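Side-chain contacts in malonyl CoA:acyl carrier protein malonyltransferase (Streptomyces coelicolor, PDB 1NM2), which probably transfers the malonyl group from malonyl-CoA to holo-acyl carrier protein, supplying malonyl-ACP for fatty acid biosynthesis: residues V4-G9 against E263-L268; T19-L24 against A72-T77; G292-A297 against R308-E313. All coordinates share one frame; numbering follows the deposited sequence.

Contact 1 of 3, residues V4-G9 against E263-L268; sequences VLVAPG and ETFKEL
The phenyl ring of F265 carries the close contacts, meeting two valines of the strand at V4-G9. The first interaction is a CH-pi contact: CG1 of V4 sits over one ring face, 3.8 Å from the ring centroid of F265 and 13° off the ring normal, which places the methyl close to above the middle. V4 reaches there because CG1 is anti to the backbone N (chi1 179°), and the two side chains cross at about a right angle. The second is plain apolar packing. CG1 of V6 comes obliquely to the far end of the ring, 4.1 Å from CZ of F265, with CE1 about equally near. Both valines project from the same face of strand 3-7, the central strand of the parallel sheet in this alpha/beta hydrolase-like core, and helix 258-267 packs on that face. Replacing F265 by an alanine is likely to leave a gap where the ring meets the two valines and to take from CG1 of V4 the face it rests on. F265 also touches A95 on the adjoining strand 93-96, while V4 and V6 touch I273 on strand 272-275 on the other flank. A charge pair belongs to the helix alone: NZ of K266 lies 2.8 Å from OE2 of E263, one turn back, and approaches from above the carboxylate plane, 40° out of it.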
# COMPACT_ATOMS: atom_id res chain seq x y z
N VAL A 4 10.07 -11.46 4.75
CA VAL A 4 9.42 -10.16 4.84
C VAL A 4 8.01 -10.26 4.27
O VAL A 4 7.82 -10.66 3.12
CB VAL A 4 10.19 -9.08 4.05
CG1 VAL A 4 9.48 -7.74 4.13
CG2 VAL A 4 11.61 -8.97 4.60
N LEU A 5 7.02 -9.91 5.09
CA LEU A 5 5.63 -9.97 4.66
C LEU A 5 5.20 -8.56 4.25
O LEU A 5 5.24 -7.64 5.06
CB LEU A 5 4.77 -10.48 5.82
CG LEU A 5 3.27 -10.71 5.61
CD1 LEU A 5 3.05 -11.71 4.50
CD2 LEU A 5 2.65 -11.20 6.91
N VAL A 6 4.81 -8.39 2.99
CA VAL A 6 4.40 -7.07 2.52
C VAL A 6 2.96 -7.05 1.99
O VAL A 6 2.43 -8.06 1.55
CB VAL A 6 5.34 -6.53 1.41
CG1 VAL A 6 6.79 -6.51 1.91
CG2 VAL A 6 5.22 -7.37 0.14
N ALA A 7 2.34 -5.87 2.06
CA ALA A 7 0.96 -5.69 1.60
C ALA A 7 0.93 -4.60 0.53
O ALA A 7 1.58 -3.56 0.68
CB ALA A 7 0.07 -5.30 2.78
N PRO A 8 0.15 -4.81 -0.55
CA PRO A 8 0.03 -3.84 -1.64
C PRO A 8 -0.82 -2.61 -1.37
O PRO A 8 -1.43 -2.47 -0.30
CB PRO A 8 -0.53 -4.69 -2.78
CG PRO A 8 -1.46 -5.60 -2.05
CD PRO A 8 -0.67 -6.00 -0.81
N GLY A 9 -0.84 -1.71 -2.35
CA GLY A 9 -1.61 -0.48 -2.25
C GLY A 9 -2.60 -0.35 -3.40
O GLY A 9 -2.81 -1.30 -4.16
N GLU A 263 15.70 -1.33 0.26
CA GLU A 263 17.11 -1.23 0.65
C GLU A 263 17.25 -1.75 2.08
O GLU A 263 18.22 -2.43 2.42
CB GLU A 263 17.58 0.23 0.61
CG GLU A 263 17.75 0.81 -0.79
CD GLU A 263 18.80 0.06 -1.59
OE1 GLU A 263 19.90 -0.19 -1.05
OE2 GLU A 263 18.53 -0.27 -2.77
N THR A 264 16.27 -1.43 2.92
CA THR A 264 16.27 -1.88 4.30
C THR A 264 16.09 -3.40 4.38
O THR A 264 16.71 -4.07 5.21
CB THR A 264 15.18 -1.15 5.10
OG1 THR A 264 15.59 0.20 5.31
CG2 THR A 264 14.94 -1.82 6.45
N PHE A 265 15.25 -3.96 3.50
CA PHE A 265 15.04 -5.41 3.49
C PHE A 265 16.42 -6.06 3.23
O PHE A 265 16.76 -7.08 3.82
CB PHE A 265 14.06 -5.82 2.38
CG PHE A 265 12.66 -5.27 2.53
CD1 PHE A 265 11.79 -5.26 1.44
CD2 PHE A 265 12.21 -4.75 3.74
CE1 PHE A 265 10.50 -4.73 1.55
CE2 PHE A 265 10.92 -4.22 3.86
CZ PHE A 265 10.07 -4.22 2.76
N LYS A 266 17.20 -5.44 2.35
CA LYS A 266 18.53 -5.94 2.02
C LYS A 266 19.41 -5.89 3.27
O LYS A 266 20.07 -6.87 3.62
CB LYS A 266 19.19 -5.09 0.94
CG LYS A 266 18.45 -5.03 -0.39
CD LYS A 266 19.27 -4.22 -1.39
CE LYS A 266 18.49 -3.87 -2.64
NZ LYS A 266 19.26 -2.91 -3.49
N GLU A 267 19.41 -4.74 3.92
CA GLU A 267 20.20 -4.55 5.13
C GLU A 267 19.81 -5.58 6.19
O GLU A 267 20.62 -5.94 7.04
CB GLU A 267 20.00 -3.13 5.68
CG GLU A 267 20.51 -2.03 4.75
CD GLU A 267 20.32 -0.63 5.31
OE1 GLU A 267 19.15 -0.20 5.49
OE2 GLU A 267 21.33 0.05 5.58
N LEU A 268 18.57 -6.05 6.14
CA LEU A 268 18.08 -7.04 7.10
C LEU A 268 18.40 -8.46 6.63
O LEU A 268 18.12 -9.43 7.33
CB LEU A 268 16.57 -6.90 7.30
CG LEU A 268 15.98 -5.64 7.95
CD1 LEU A 268 14.46 -5.72 7.91
CD2 LEU A 268 16.46 -5.50 9.39

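Contact 2 of 3, residues T19-L24 against A72-T77; sequences TDWLAL and AAALGT
W21 and L24 converge on the methyl of A74, joining the short helix 19-22 and the loop that follows it, where L24 sits, to the last turn of helix 57-75 at the periphery of the alpha/beta hydrolase-like core. All of the cross-contact interaction is apolar. CD1 of L24 comes nearest, 3.8 Å from CB of A74. The indole offers its edge: CZ3 of W21 stands 4.1 Å from CB of A74, with the methyl near the ring plane. In W21, CG lies beside the backbone N (chi1 -64°), and the indole extends from there so that its six-membered ring meets A74. With 86 Å² buried in all, the interface is small, and L24 lies at its partly exposed margin while W21 is buried. L304 of helix 304-314 touches both W21 and A74, and L70 and S71 lie against the indole as well. The polar bonds belong to each partner separately. NE1 of W21 is hydrogen-bonded to the carbonyl O of K299, which probably restrains the turn of the indole. Near the C-terminal end of helix 57-75, the hydroxyl OG1 of T77 donates to the carbonyl O of A73 at 3.2 Å, tilted 26° from the carbonyl plane.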
# COMPACT_ATOMS: atom_id res chain seq x y z
N THR A 19 -13.37 -13.03 -4.28
CA THR A 19 -14.28 -14.17 -4.39
C THR A 19 -13.81 -15.49 -3.77
O THR A 19 -14.46 -16.02 -2.87
CB THR A 19 -14.66 -14.43 -5.87
OG1 THR A 19 -15.20 -13.24 -6.44
CG2 THR A 19 -15.70 -15.53 -5.96
N ASP A 20 -12.69 -16.02 -4.25
CA ASP A 20 -12.18 -17.29 -3.73
C ASP A 20 -11.83 -17.22 -2.25
O ASP A 20 -11.98 -18.21 -1.52
CB ASP A 20 -10.95 -17.74 -4.53
CG ASP A 20 -11.31 -18.19 -5.94
OD1 ASP A 20 -10.38 -18.53 -6.71
OD2 ASP A 20 -12.51 -18.21 -6.28
N TRP A 21 -11.38 -16.06 -1.79
CA TRP A 21 -11.02 -15.91 -0.38
C TRP A 21 -12.25 -15.94 0.52
O TRP A 21 -12.18 -16.46 1.63
CB TRP A 21 -10.24 -14.62 -0.16
CG TRP A 21 -8.93 -14.62 -0.87
CD1 TRP A 21 -8.68 -14.14 -2.12
CD2 TRP A 21 -7.71 -15.21 -0.41
NE1 TRP A 21 -7.37 -14.39 -2.47
CE2 TRP A 21 -6.76 -15.05 -1.44
CE3 TRP A 21 -7.34 -15.86 0.77
CZ2 TRP A 21 -5.44 -15.52 -1.32
CZ3 TRP A 21 -6.03 -16.33 0.89
CH2 TRP A 21 -5.10 -16.15 -0.15
N LEU A 22 -13.37 -15.40 0.04
CA LEU A 22 -14.60 -15.40 0.84
C LEU A 22 -15.17 -16.80 0.98
O LEU A 22 -16.00 -17.05 1.86
CB LEU A 22 -15.68 -14.52 0.20
CG LEU A 22 -15.73 -13.02 0.48
CD1 LEU A 22 -15.54 -12.76 1.97
CD2 LEU A 22 -14.66 -12.34 -0.31
N ALA A 23 -14.73 -17.71 0.12
CA ALA A 23 -15.22 -19.09 0.15
C ALA A 23 -14.61 -19.90 1.28
O ALA A 23 -15.13 -20.96 1.64
CB ALA A 23 -14.94 -19.77 -1.19
N LEU A 24 -13.51 -19.42 1.85
CA LEU A 24 -12.87 -20.15 2.95
C LEU A 24 -13.80 -20.12 4.17
O LEU A 24 -14.35 -19.08 4.51
CB LEU A 24 -11.53 -19.51 3.30
CG LEU A 24 -10.43 -19.59 2.23
CD1 LEU A 24 -9.17 -18.88 2.71
CD2 LEU A 24 -10.13 -21.05 1.92
N ALA A 72 -3.58 -13.11 5.02
CA ALA A 72 -2.52 -13.38 5.99
C ALA A 72 -3.06 -14.34 7.05
O ALA A 72 -2.39 -15.31 7.43
CB ALA A 72 -2.07 -12.10 6.64
N ALA A 73 -4.27 -14.07 7.52
CA ALA A 73 -4.89 -14.92 8.52
C ALA A 73 -5.00 -16.36 7.99
O ALA A 73 -4.70 -17.31 8.70
CB ALA A 73 -6.28 -14.39 8.88
N ALA A 74 -5.41 -16.50 6.73
CA ALA A 74 -5.52 -17.82 6.11
C ALA A 74 -4.16 -18.50 6.01
O ALA A 74 -4.06 -19.72 6.20
CB ALA A 74 -6.14 -17.68 4.72
N LEU A 75 -3.13 -17.73 5.70
CA LEU A 75 -1.78 -18.27 5.57
C LEU A 75 -1.25 -18.77 6.91
O LEU A 75 -0.37 -19.63 6.97
CB LEU A 75 -0.83 -17.20 5.02
CG LEU A 75 0.65 -17.60 4.97
CD1 LEU A 75 0.81 -18.78 4.02
CD2 LEU A 75 1.49 -16.43 4.51
N GLY A 76 -1.78 -18.21 8.00
CA GLY A 76 -1.35 -18.61 9.32
C GLY A 76 -2.27 -19.62 9.98
O GLY A 76 -2.51 -19.54 11.19
N THR A 77 -2.78 -20.56 9.20
CA THR A 77 -3.68 -21.59 9.72
C THR A 77 -3.25 -22.98 9.24
O THR A 77 -2.64 -23.12 8.18
CB THR A 77 -5.13 -21.34 9.28
OG1 THR A 77 -5.60 -20.11 9.86
CG2 THR A 77 -6.04 -22.47 9.74

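Contact 3 of 3, residues G292-A297 against R308-E313; sequences GVKTLA and RELVAE
L310 presents its two methyls to different residues of strand 294-297: CD2 lies 3.7 Å from CB of L296, and CD1 lies 3.9 Å from CD of K294. The arrangement is a beta-alpha unit, strand 294-297 followed by helix 304-314, which packs back on the parallel sheet of which 294-297 is an edge strand. Evidence for the return is the angle of 143° between the directions of strand and helix, whose axes approach to 10.1 Å. L310 is buried and contributes the largest share of the interface; its CG is anti to the backbone N (chi1 -163°), which carries the two methyls out toward the strand. The aliphatic part of K294 runs obliquely over it, CE also being 3.9 Å from CD1 of L310, and the bend at chi3 (70°) keeps the chain folded beside that methyl. Farther out, L310 also touches I274 on the neighbouring strand 272-275, and L296 touches A306 earlier in the same helix. Backbone bonds from K294 to T271 and I273 and from L296 to I273 and E275 fix the strand beneath. The long salt bridge, probably little more than a diffuse attraction, spans 4.0 Å from NZ of K294 to OE2 of E313.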
# COMPACT_ATOMS: atom_id res chain seq x y z
N GLY A 292 17.96 -12.66 -6.26
CA GLY A 292 18.39 -13.68 -5.33
C GLY A 292 17.42 -13.92 -4.19
O GLY A 292 17.61 -14.82 -3.38
N VAL A 293 16.36 -13.10 -4.14
CA VAL A 293 15.35 -13.24 -3.10
C VAL A 293 14.12 -13.98 -3.62
O VAL A 293 13.60 -13.63 -4.69
CB VAL A 293 14.91 -11.85 -2.58
CG1 VAL A 293 13.82 -12.00 -1.53
CG2 VAL A 293 16.11 -11.10 -2.01
N LYS A 294 13.67 -15.00 -2.90
CA LYS A 294 12.49 -15.75 -3.33
C LYS A 294 11.27 -14.88 -3.09
O LYS A 294 11.16 -14.24 -2.04
CB LYS A 294 12.35 -17.07 -2.56
CG LYS A 294 13.42 -18.10 -2.87
CD LYS A 294 12.99 -19.50 -2.47
CE LYS A 294 11.88 -20.04 -3.38
NZ LYS A 294 11.52 -21.47 -3.09
N THR A 295 10.36 -14.85 -4.05
CA THR A 295 9.15 -14.05 -3.91
C THR A 295 7.92 -14.87 -4.24
O THR A 295 7.96 -15.77 -5.09
CB THR A 295 9.17 -12.83 -4.86
OG1 THR A 295 9.25 -13.28 -6.22
CG2 THR A 295 10.35 -11.93 -4.57
N LEU A 296 6.82 -14.58 -3.55
CA LEU A 296 5.56 -15.27 -3.79
C LEU A 296 4.42 -14.31 -3.53
O LEU A 296 4.38 -13.63 -2.50
CB LEU A 296 5.44 -16.50 -2.88
CG LEU A 296 4.24 -17.43 -3.13
CD1 LEU A 296 4.51 -18.79 -2.51
CD2 LEU A 296 2.97 -16.82 -2.55
N ALA A 297 3.49 -14.23 -4.48
CA ALA A 297 2.34 -13.35 -4.35
C ALA A 297 1.08 -14.18 -4.12
O ALA A 297 0.82 -15.14 -4.85
CB ALA A 297 2.18 -12.50 -5.61
N ARG A 308 2.91 -21.59 2.48
CA ARG A 308 3.24 -22.27 3.73
C ARG A 308 4.64 -22.89 3.66
O ARG A 308 5.39 -22.85 4.63
CB ARG A 308 2.22 -23.36 4.04
CG ARG A 308 0.78 -22.90 4.09
CD ARG A 308 -0.14 -24.11 4.24
NE ARG A 308 -1.54 -23.80 3.93
CZ ARG A 308 -2.32 -23.02 4.67
NH1 ARG A 308 -1.84 -22.47 5.78
NH2 ARG A 308 -3.57 -22.79 4.30
N GLU A 309 4.97 -23.47 2.51
CA GLU A 309 6.28 -24.09 2.34
C GLU A 309 7.36 -23.02 2.46
O GLU A 309 8.38 -23.22 3.13
CB GLU A 309 6.39 -24.75 0.96
CG GLU A 309 5.25 -25.67 0.61
CD GLU A 309 5.40 -26.29 -0.76
OE1 GLU A 309 5.65 -25.54 -1.73
OE2 GLU A 309 5.28 -27.53 -0.87
N LEU A 310 7.13 -21.88 1.82
CA LEU A 310 8.08 -20.79 1.85
C LEU A 310 8.23 -20.27 3.28
O LEU A 310 9.34 -19.99 3.74
CB LEU A 310 7.61 -19.67 0.93
CG LEU A 310 8.67 -18.62 0.54
CD1 LEU A 310 9.89 -19.32 -0.05
CD2 LEU A 310 8.06 -17.65 -0.47
N VAL A 311 7.11 -20.15 3.98
CA VAL A 311 7.14 -19.69 5.36
C VAL A 311 7.98 -20.65 6.20
O VAL A 311 8.92 -20.23 6.87
CB VAL A 311 5.72 -19.60 5.97
CG1 VAL A 311 5.79 -19.35 7.46
CG2 VAL A 311 4.94 -18.49 5.30
N ALA A 312 7.66 -21.93 6.13
CA ALA A 312 8.38 -22.95 6.89
C ALA A 312 9.90 -22.91 6.73
O ALA A 312 10.63 -23.00 7.71
CB ALA A 312 7.85 -24.34 6.51
N GLU A 313 10.38 -22.76 5.49
CA GLU A 313 11.82 -22.74 5.26
C GLU A 313 12.51 -21.40 5.49
O GLU A 313 13.74 -21.31 5.40
CB GLU A 313 12.14 -23.24 3.85
CG GLU A 313 11.58 -22.39 2.74
CD GLU A 313 12.14 -22.78 1.38
OE1 GLU A 313 13.38 -22.70 1.20
OE2 GLU A 313 11.35 -23.16 0.49

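From the N terminus, strand 3-7 opens contact 1, which helix 258-267 closes much later: 253 residues lie between V4-G9 and E263-L268. Nested inside that long loop, contact 2 joins helix 19-22 to the end of helix 57-75, its centre about 22 Å from that of contact 1. Contact 3 follows in series, G292-A297 and R308-E313 being separated by ten residues, four of them already helical. Contacts 1 and 3 reach the same parallel sheet, centres about 13 Å apart, with strand 272-275 between their strands. Contacts 2 and 3 touch directly: R308 packs against T77 and L75, and CD2 of L75 lies 4.1 Å from CG2 of V311, bringing the C-terminal helix against the end of helix 57-75.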